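Local coordinates for aminoglycoside phosphotransferase (Mycobacterium smegmatis, PDB 6EF6), which phosphorylates (S)-1-amino-2-propanol, acting as the aminopropanol kinase of the aminoacetone utilization microcompartment, at residues R109-T113 / R124-H128; R152-H158 / G288-R293. One frame throughout, in Å; residues are numbered along the deposited sequence. Where two conformers were deposited one is given.

Interaction 1 of 2, residues R109-T113 / R124-H128; sequences RRVVT and RHVVH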
ATOM      1  N   ARG A 109     -12.896  19.859 -11.023  1.00 36.53           N
ATOM      2  CA  ARG A 109     -12.231  19.456  -9.799  1.00 36.69           C
ATOM      3  C   ARG A 109     -11.854  17.987  -9.844  1.00 30.73           C
ATOM      4  O   ARG A 109     -12.455  17.182 -10.561  1.00 29.49           O
ATOM      5  CB  ARG A 109     -13.100  19.809  -8.605  1.00 38.99           C
ATOM      6  CG  ARG A 109     -13.216  21.353  -8.522  1.00 57.68           C
ATOM      7  CD  ARG A 109     -14.184  21.868  -7.480  1.00 72.79           C
ATOM      8  NE  ARG A 109     -14.200  21.024  -6.289  1.00 80.22           N
ATOM      9  CZ  ARG A 109     -15.167  20.163  -5.977  1.00 84.44           C
ATOM     10  NH1 ARG A 109     -15.072  19.444  -4.866  1.00 92.35           N
ATOM     11  NH2 ARG A 109     -16.236  20.022  -6.755  1.00 74.49           N
ATOM     12  N   ARG A 110     -10.822  17.648  -9.087  1.00 30.67           N
ATOM     13  CA  ARG A 110     -10.302  16.291  -9.100  1.00 26.16           C
ATOM     14  C   ARG A 110     -10.964  15.395  -8.073  1.00 28.81           C
ATOM     15  O   ARG A 110     -11.051  14.187  -8.291  1.00 29.79           O
ATOM     16  CB  ARG A 110      -8.802  16.327  -8.833  1.00 26.96           C
ATOM     17  CG  ARG A 110      -8.047  17.069  -9.907  1.00 29.87           C
ATOM     18  CD  ARG A 110      -6.516  17.085  -9.705  1.00 28.61           C
ATOM     19  NE  ARG A 110      -6.159  17.710  -8.449  1.00 30.17           N
ATOM     20  CZ  ARG A 110      -4.908  17.710  -7.968  1.00 28.90           C
ATOM     21  NH1 ARG A 110      -3.928  17.188  -8.683  1.00 28.55           N
ATOM     22  NH2 ARG A 110      -4.663  18.260  -6.790  1.00 33.32           N
ATOM     23  N   VAL A 111     -11.370  15.938  -6.934  1.00 29.76           N
ATOM     24  CA  VAL A 111     -12.017  15.167  -5.875  1.00 28.75           C
ATOM     25  C   VAL A 111     -13.465  15.622  -5.773  1.00 29.90           C
ATOM     26  O   VAL A 111     -13.731  16.788  -5.463  1.00 33.36           O
ATOM     27  CB  VAL A 111     -11.306  15.356  -4.533  1.00 33.53           C
ATOM     28  CG1 VAL A 111     -11.949  14.432  -3.476  1.00 33.05           C
ATOM     29  CG2 VAL A 111      -9.799  15.076  -4.714  1.00 32.63           C
ATOM     30  N   VAL A 112     -14.397  14.698  -6.006  1.00 30.05           N
ATOM     31  CA  VAL A 112     -15.830  14.968  -5.875  1.00 32.73           C
ATOM     32  C   VAL A 112     -16.267  14.474  -4.508  1.00 30.00           C
ATOM     33  O   VAL A 112     -16.074  13.298  -4.188  1.00 32.57           O
ATOM     34  CB  VAL A 112     -16.634  14.255  -6.977  1.00 33.90           C
ATOM     35  CG1 VAL A 112     -18.128  14.362  -6.714  1.00 42.46           C
ATOM     36  CG2 VAL A 112     -16.289  14.839  -8.338  1.00 37.62           C
ATOM     37  N   THR A 113     -16.906  15.340  -3.726  1.00 33.76           N
ATOM     38  CA  THR A 113     -17.451  14.966  -2.429  1.00 39.86           C
ATOM     39  C   THR A 113     -18.955  14.890  -2.554  1.00 36.56           C
ATOM     40  O   THR A 113     -19.582  15.854  -3.001  1.00 39.51           O
ATOM     41  CB  THR A 113     -17.081  15.999  -1.362  1.00 43.63           C
ATOM     42  OG1 THR A 113     -15.658  16.068  -1.238  1.00 49.76           O
ATOM     43  CG2 THR A 113     -17.674  15.619  -0.008  1.00 42.09           C
ATOM     44  N   ARG A 124     -18.650  11.828   1.592  1.00 39.74           N
ATOM     45  CA  ARG A 124     -17.730  10.841   1.042  1.00 38.01           C
ATOM     46  C   ARG A 124     -17.018  11.415  -0.172  1.00 28.71           C
ATOM     47  O   ARG A 124     -17.645  12.076  -1.011  1.00 31.75           O
ATOM     48  CB  ARG A 124     -18.514   9.608   0.589  1.00 43.08           C
ATOM     49  CG  ARG A 124     -19.434   9.065   1.670  1.00 48.17           C
ATOM     50  CD  ARG A 124     -18.618   8.425   2.756  1.00 47.01           C
ATOM     51  NE  ARG A 124     -17.845   7.330   2.210  1.00 44.74           N
ATOM     52  CZ  ARG A 124     -18.321   6.107   1.994  1.00 47.63           C
ATOM     53  NH1 ARG A 124     -19.580   5.804   2.288  1.00 48.58           N
ATOM     54  NH2 ARG A 124     -17.532   5.179   1.489  1.00 44.02           N
ATOM     55  N   HIS A 125     -15.723  11.151  -0.262  1.00 28.65           N
ATOM     56  CA  HIS A 125     -14.899  11.654  -1.347  1.00 30.60           C
ATOM     57  C   HIS A 125     -14.719  10.584  -2.421  1.00 31.56           C
ATOM     58  O   HIS A 125     -14.625   9.381  -2.126  1.00 28.56           O
ATOM     59  CB  HIS A 125     -13.548  12.130  -0.797  1.00 35.01           C
ATOM     60  CG  HIS A 125     -13.680  12.931   0.463  1.00 40.93           C
ATOM     61  ND1 HIS A 125     -14.439  14.081   0.539  1.00 37.83           N
ATOM     62  CD2 HIS A 125     -13.182  12.726   1.706  1.00 42.11           C
ATOM     63  CE1 HIS A 125     -14.405  14.547   1.773  1.00 40.79           C
ATOM     64  NE2 HIS A 125     -13.637  13.752   2.497  1.00 45.33           N
ATOM     65  N   VAL A 126     -14.687  11.037  -3.672  1.00 27.34           N
ATOM     66  CA  VAL A 126     -14.620  10.174  -4.839  1.00 28.25           C
ATOM     67  C   VAL A 126     -13.567  10.732  -5.790  1.00 28.77           C
ATOM     68  O   VAL A 126     -13.463  11.948  -5.959  1.00 27.82           O
ATOM     69  CB  VAL A 126     -16.018  10.112  -5.502  1.00 33.68           C
ATOM     70  CG1 VAL A 126     -15.983   9.225  -6.684  1.00 31.73           C
ATOM     71  CG2 VAL A 126     -17.059   9.617  -4.479  1.00 29.24           C
ATOM     72  N   VAL A 127     -12.775   9.854  -6.399  1.00 25.83           N
ATOM     73  CA  VAL A 127     -11.866  10.236  -7.481  1.00 23.34           C
ATOM     74  C   VAL A 127     -12.115   9.315  -8.674  1.00 24.01           C
ATOM     75  O   VAL A 127     -12.308   8.107  -8.508  1.00 26.90           O
ATOM     76  CB  VAL A 127     -10.373  10.221  -7.049  1.00 22.93           C
ATOM     77  CG1 VAL A 127      -9.515  10.690  -8.195  1.00 22.36           C
ATOM     78  CG2 VAL A 127     -10.160  11.062  -5.831  1.00 23.39           C
ATOM     79  N   HIS A 128     -12.149   9.890  -9.873  1.00 25.71           N
ATOM     80  CA  HIS A 128     -12.378   9.179 -11.128  1.00 25.05           C
ATOM     81  C   HIS A 128     -11.060   9.095 -11.882  1.00 23.53           C
ATOM     82  O   HIS A 128     -10.345  10.096 -11.985  1.00 24.77           O
ATOM     83  CB  HIS A 128     -13.421   9.943 -11.936  1.00 26.63           C
ATOM     84  CG  HIS A 128     -14.028   9.185 -13.077  1.00 26.86           C
ATOM     85  ND1 HIS A 128     -15.007   9.746 -13.869  1.00 34.05           N
ATOM     86  CD2 HIS A 128     -13.852   7.925 -13.540  1.00 33.46           C
ATOM     87  CE1 HIS A 128     -15.393   8.878 -14.783  1.00 37.01           C
ATOM     88  NE2 HIS A 128     -14.720   7.759 -14.601  1.00 33.97           N
TER
HETATM   89  O   HOH W   1     -12.168  12.826 -10.214  1.00 27.01           O

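Interaction 2 of 2, residues R152-H158 / G288-R293; sequences RITASLH and GYRSRR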
ATOM      1  N   ARG A 152      12.236  -2.972  -9.186  1.00 14.41           N
ATOM      2  CA  ARG A 152      12.704  -1.938 -10.092  0.52 14.07           C
ATOM      3  C   ARG A 152      11.751  -0.742 -10.088  1.00 14.39           C
ATOM      4  O   ARG A 152      12.197   0.419 -10.076  1.00 15.17           O
ATOM      5  CB  ARG A 152      12.807  -2.550 -11.480  0.52 17.23           C
ATOM      6  CG  ARG A 152      13.377  -1.584 -12.500  0.52 20.72           C
ATOM      7  CD  ARG A 152      13.269  -2.112 -13.923  0.52 30.25           C
ATOM      8  NE  ARG A 152      11.899  -2.048 -14.439  0.52 38.17           N
ATOM      9  CZ  ARG A 152      11.208  -3.079 -14.924  0.52 42.18           C
ATOM     10  NH1 ARG A 152      11.725  -4.304 -14.939  0.52 43.12           N
ATOM     11  NH2 ARG A 152       9.980  -2.878 -15.394  0.52 40.96           N
ATOM     12  N   ILE A 153      10.451  -0.997 -10.125  1.00 14.55           N
ATOM     13  CA  ILE A 153       9.463   0.097 -10.113  1.00 15.21           C
ATOM     14  C   ILE A 153       9.490   0.846  -8.778  1.00 15.18           C
ATOM     15  O   ILE A 153       9.428   2.103  -8.747  1.00 15.58           O
ATOM     16  CB  ILE A 153       8.077  -0.450 -10.477  1.00 17.27           C
ATOM     17  CG1 ILE A 153       8.091  -0.887 -11.941  1.00 19.86           C
ATOM     18  CG2 ILE A 153       6.948   0.612 -10.168  1.00 22.84           C
ATOM     19  CD1 ILE A 153       6.865  -1.683 -12.384  1.00 22.37           C
ATOM     20  N   THR A 154       9.691   0.119  -7.682  1.00 14.51           N
ATOM     21  CA  THR A 154       9.816   0.776  -6.381  1.00 14.90           C
ATOM     22  C   THR A 154      11.002   1.731  -6.369  1.00 14.87           C
ATOM     23  O   THR A 154      10.903   2.876  -5.884  1.00 15.07           O
ATOM     24  CB  THR A 154       9.948  -0.274  -5.276  1.00 14.56           C
ATOM     25  OG1 THR A 154       8.814  -1.134  -5.255  1.00 14.73           O
ATOM     26  CG2 THR A 154      10.048   0.437  -3.909  1.00 15.69           C
ATOM     27  N   ALA A 155      12.165   1.307  -6.892  1.00 13.85           N
ATOM     28  CA  ALA A 155      13.324   2.183  -6.972  1.00 14.41           C
ATOM     29  C   ALA A 155      13.001   3.439  -7.755  1.00 16.10           C
ATOM     30  O   ALA A 155      13.454   4.529  -7.410  1.00 16.65           O
ATOM     31  CB  ALA A 155      14.492   1.432  -7.604  1.00 15.10           C
ATOM     32  N   SER A 156      12.260   3.315  -8.843  1.00 16.23           N
ATOM     33  CA  SER A 156      11.902   4.509  -9.603  1.00 17.89           C
ATOM     34  C   SER A 156      11.002   5.441  -8.804  1.00 17.78           C
ATOM     35  O   SER A 156      11.118   6.665  -8.943  1.00 18.75           O
ATOM     36  CB  SER A 156      11.172   4.110 -10.869  1.00 21.27           C
ATOM     37  OG  SER A 156      12.068   3.417 -11.720  1.00 33.85           O
ATOM     38  N   LEU A 157      10.080   4.897  -8.001  1.00 16.89           N
ATOM     39  CA  LEU A 157       9.264   5.744  -7.126  1.00 16.59           C
ATOM     40  C   LEU A 157      10.117   6.424  -6.079  1.00 15.79           C
ATOM     41  O   LEU A 157       9.886   7.600  -5.760  1.00 16.98           O
ATOM     42  CB  LEU A 157       8.173   4.903  -6.459  1.00 15.36           C
ATOM     43  CG  LEU A 157       7.027   4.489  -7.383  1.00 15.78           C
ATOM     44  CD1 LEU A 157       6.151   3.442  -6.716  1.00 16.36           C
ATOM     45  CD2 LEU A 157       6.169   5.695  -7.803  1.00 22.18           C
ATOM     46  N   HIS A 158      11.097   5.739  -5.520  1.00 15.09           N
ATOM     47  CA  HIS A 158      11.975   6.351  -4.557  1.00 15.99           C
ATOM     48  C   HIS A 158      12.808   7.451  -5.197  1.00 16.69           C
ATOM     49  O   HIS A 158      13.023   8.524  -4.600  1.00 17.44           O
ATOM     50  CB  HIS A 158      12.878   5.308  -3.937  1.00 15.67           C
ATOM     51  CG  HIS A 158      12.152   4.341  -3.082  1.00 14.65           C
ATOM     52  ND1 HIS A 158      12.794   3.282  -2.487  1.00 15.29           N
ATOM     53  CD2 HIS A 158      10.874   4.309  -2.652  1.00 14.41           C
ATOM     54  CE1 HIS A 158      11.933   2.600  -1.764  1.00 14.67           C
ATOM     55  NE2 HIS A 158      10.752   3.187  -1.843  1.00 15.21           N
ATOM     56  N   GLY A 288      16.245  -6.103  -8.941  1.00 12.98           N
ATOM     57  CA  GLY A 288      15.474  -5.134  -9.722  1.00 13.80           C
ATOM     58  C   GLY A 288      15.661  -3.713  -9.216  1.00 12.85           C
ATOM     59  O   GLY A 288      15.904  -2.779  -9.993  1.00 14.26           O
ATOM     60  N   TYR A 289      15.623  -3.544  -7.898  1.00 12.58           N
ATOM     61  CA  TYR A 289      15.815  -2.230  -7.286  1.00 12.76           C
ATOM     62  C   TYR A 289      17.150  -1.635  -7.679  1.00 12.82           C
ATOM     63  O   TYR A 289      17.231  -0.486  -8.179  1.00 13.27           O
ATOM     64  CB  TYR A 289      15.703  -2.364  -5.767  1.00 14.27           C
ATOM     65  CG  TYR A 289      15.592  -1.032  -5.068  1.00 14.01           C
ATOM     66  CD1 TYR A 289      16.676  -0.237  -4.872  1.00 14.54           C
ATOM     67  CD2 TYR A 289      14.380  -0.589  -4.592  1.00 15.16           C
ATOM     68  CE1 TYR A 289      16.590   0.997  -4.212  1.00 17.16           C
ATOM     69  CE2 TYR A 289      14.270   0.648  -3.967  1.00 13.47           C
ATOM     70  CZ  TYR A 289      15.374   1.410  -3.799  1.00 15.12           C
ATOM     71  OH  TYR A 289      15.329   2.661  -3.159  1.00 17.13           O
ATOM     72  N   ARG A 290      18.231  -2.432  -7.521  1.00 13.62           N
ATOM     73  CA  ARG A 290      19.566  -1.922  -7.774  1.00 15.17           C
ATOM     74  C   ARG A 290      19.802  -1.597  -9.235  1.00 16.53           C
ATOM     75  O   ARG A 290      20.732  -0.849  -9.542  1.00 17.11           O
ATOM     76  CB  ARG A 290      20.610  -2.943  -7.272  1.00 16.31           C
ATOM     77  CG  ARG A 290      20.726  -2.999  -5.767  1.00 15.84           C
ATOM     78  CD  ARG A 290      21.781  -4.026  -5.300  1.00 18.84           C
ATOM     79  NE  ARG A 290      21.983  -3.912  -3.844  1.00 18.61           N
ATOM     80  CZ  ARG A 290      22.335  -4.896  -3.033  1.00 24.40           C
ATOM     81  NH1 ARG A 290      22.480  -6.134  -3.467  1.00 23.92           N
ATOM     82  NH2 ARG A 290      22.526  -4.628  -1.744  1.00 24.73           N
ATOM     83  N   SER A 291      18.984  -2.098 -10.156  1.00 16.74           N
ATOM     84  CA  SER A 291      19.084  -1.738 -11.563  1.00 18.22           C
ATOM     85  C   SER A 291      18.751  -0.264 -11.795  1.00 17.67           C
ATOM     86  O   SER A 291      19.148   0.282 -12.835  1.00 21.71           O
ATOM     87  CB  SER A 291      18.223  -2.653 -12.439  1.00 18.85           C
ATOM     88  OG  SER A 291      16.857  -2.263 -12.480  1.00 19.33           O
ATOM     89  N   ARG A 292      18.034   0.365 -10.871  1.00 16.72           N
ATOM     90  CA  ARG A 292      17.625   1.767 -10.989  1.00 19.47           C
ATOM     91  C   ARG A 292      18.163   2.675  -9.903  1.00 20.20           C
ATOM     92  O   ARG A 292      18.378   3.866 -10.188  1.00 26.14           O
ATOM     93  CB  ARG A 292      16.084   1.867 -10.970  1.00 21.80           C
ATOM     94  CG  ARG A 292      15.425   1.325 -12.190  1.00 37.33           C
ATOM     95  CD  ARG A 292      15.631   2.214 -13.405  1.00 46.93           C
ATOM     96  NE  ARG A 292      15.321   1.493 -14.639  1.00 56.51           N
ATOM     97  CZ  ARG A 292      14.113   1.402 -15.187  1.00 61.72           C
ATOM     98  NH1 ARG A 292      13.060   1.988 -14.630  1.00 62.10           N
ATOM     99  NH2 ARG A 292      13.959   0.713 -16.308  1.00 65.68           N
ATOM    100  N   ARG A 293      18.423   2.187  -8.708  1.00 18.85           N
ATOM    101  CA  ARG A 293      18.834   3.012  -7.571  1.00 19.89           C
ATOM    102  C   ARG A 293      19.682   2.173  -6.631  1.00 18.91           C
ATOM    103  O   ARG A 293      19.403   1.003  -6.396  1.00 18.88           O
ATOM    104  CB  ARG A 293      17.647   3.561  -6.789  1.00 21.74           C
ATOM    105  CG  ARG A 293      17.992   4.528  -5.586  1.00 28.93           C
ATOM    106  CD  ARG A 293      16.759   5.017  -4.809  1.00 30.95           C
ATOM    107  NE  ARG A 293      17.094   5.947  -3.733  1.00 37.38           N
ATOM    108  CZ  ARG A 293      17.194   5.640  -2.436  1.00 46.27           C
ATOM    109  NH1 ARG A 293      17.497   6.591  -1.554  1.00 57.06           N
ATOM    110  NH2 ARG A 293      17.002   4.404  -1.997  1.00 36.38           N
TER

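Interaction 1 of 2, residues R109-T113 / R124-H128
V112 and V126 face each other as an antiparallel hydrogen-bonded pair, and the tight part of the contact centres on them. V112 N donates to V126 O (2.9 Å, 154°). The return bond from V126 N to V112 O is shorter (2.7 Å) but more bent. Beta-branched valines suit an extended chain, and the V112 and V126 side chains share one sheet face, where Y38 and A105 meet V112 while I30 and A34 of helix 28-35 meet V126. V111 is buried too: its CG1 rests 3.9 Å from H125 CB, and its CG2 reaches V127 CG2 at 4.2 Å. Helix 78-94 offers I81 to both H125 and V127.

The looser side is polar and only partly exposed, and it is loose at the side chains alone. T113 and H125 form the next, non-hydrogen-bonded pair, with their side chains side by side on the opposite sheet face from V112 and V126. The backbones stay close here, T113 CA making a C-H contact to R124 O at 3.2 Å. With chi1 of -61°, T113 places OG1 beside its backbone N, at the edge of the imidazole, where it hydrogen-bonds H125 ND1 (2.9 Å). The flanking arginines turn their charges to other partners, R110 to D86 and R124 to D27.

Where the direct ladder stops, beyond V111, a water takes over, donating to R110 O (2.6 Å) and accepting from H128 N. This is a beta hairpin forming the edge of the five-stranded antiparallel sheet in the N-terminal lobe of the kinase-like phosphotransferase fold.

Interaction 2 of 2, residues R152-H158 / G288-R293
A155 and Y289 meet where helix 147-163 packs on segment 288-293, part of helix 278-290 and the chain that follows it, in the helical C-terminal lobe of the kinase-like fold. The backbones come very close, R152 CA lying 4.2 Å from Y289 CA. G288, with no side chain to keep them apart, suits this place, and its carbonyl O receives a C-H contact from R152 CA (3.3 Å).

Apolar contacts depend on the small A155. Its CB sits over the centre of the Y289 ring, 3.6 Å from the centroid and 8° off the normal, a CH-pi contact. Although the Y289 CB points away from helix 147-163, chi1 of -168° swings the ring back over A155. R292 CB packs on the same methyl at 3.7 Å.

Among the polar contacts, Y289 OH lies at the edge of the imidazole and makes a nearly straight hydrogen bond with H158 ND1 (2.7 Å). D264 takes H158 NE2, so both ring nitrogens are held and the ring's rotation is fixed.

The charged groups gather nearer the surface. In the conformer given, R152 CD lies over the face of the R292 guanidinium, whose main partner is D96, an acid that probably eases the closeness of the two arginines. R292 NH1 also reaches S156 OG weakly, at 3.4 Å. The extended R293, bound to Q162 through NH1, donates from NH2 to Y289 OH (2.7 Å), with that oxygen tilted 25° out of the guanidinium plane.

The two contacts lie in different lobes of one phosphotransferase fold, their centres 31 Å apart and their nearest atoms about 15 Å apart, without touching. Both segments of interaction 1 come before either segment of interaction 2, and helix 147-163 is the next element after strand 124-130. Interaction 1 is local, whereas interaction 2 ties that helix to a segment 130 residues later. The benzoate pocket takes F129, on strand 124-130, from the first lobe, while I153 of helix 147-163 packs on strand 248-250, just ahead of the pocket residues I251 and D252. Each contact thus appears internal to its own lobe, whereas the pocket draws on both.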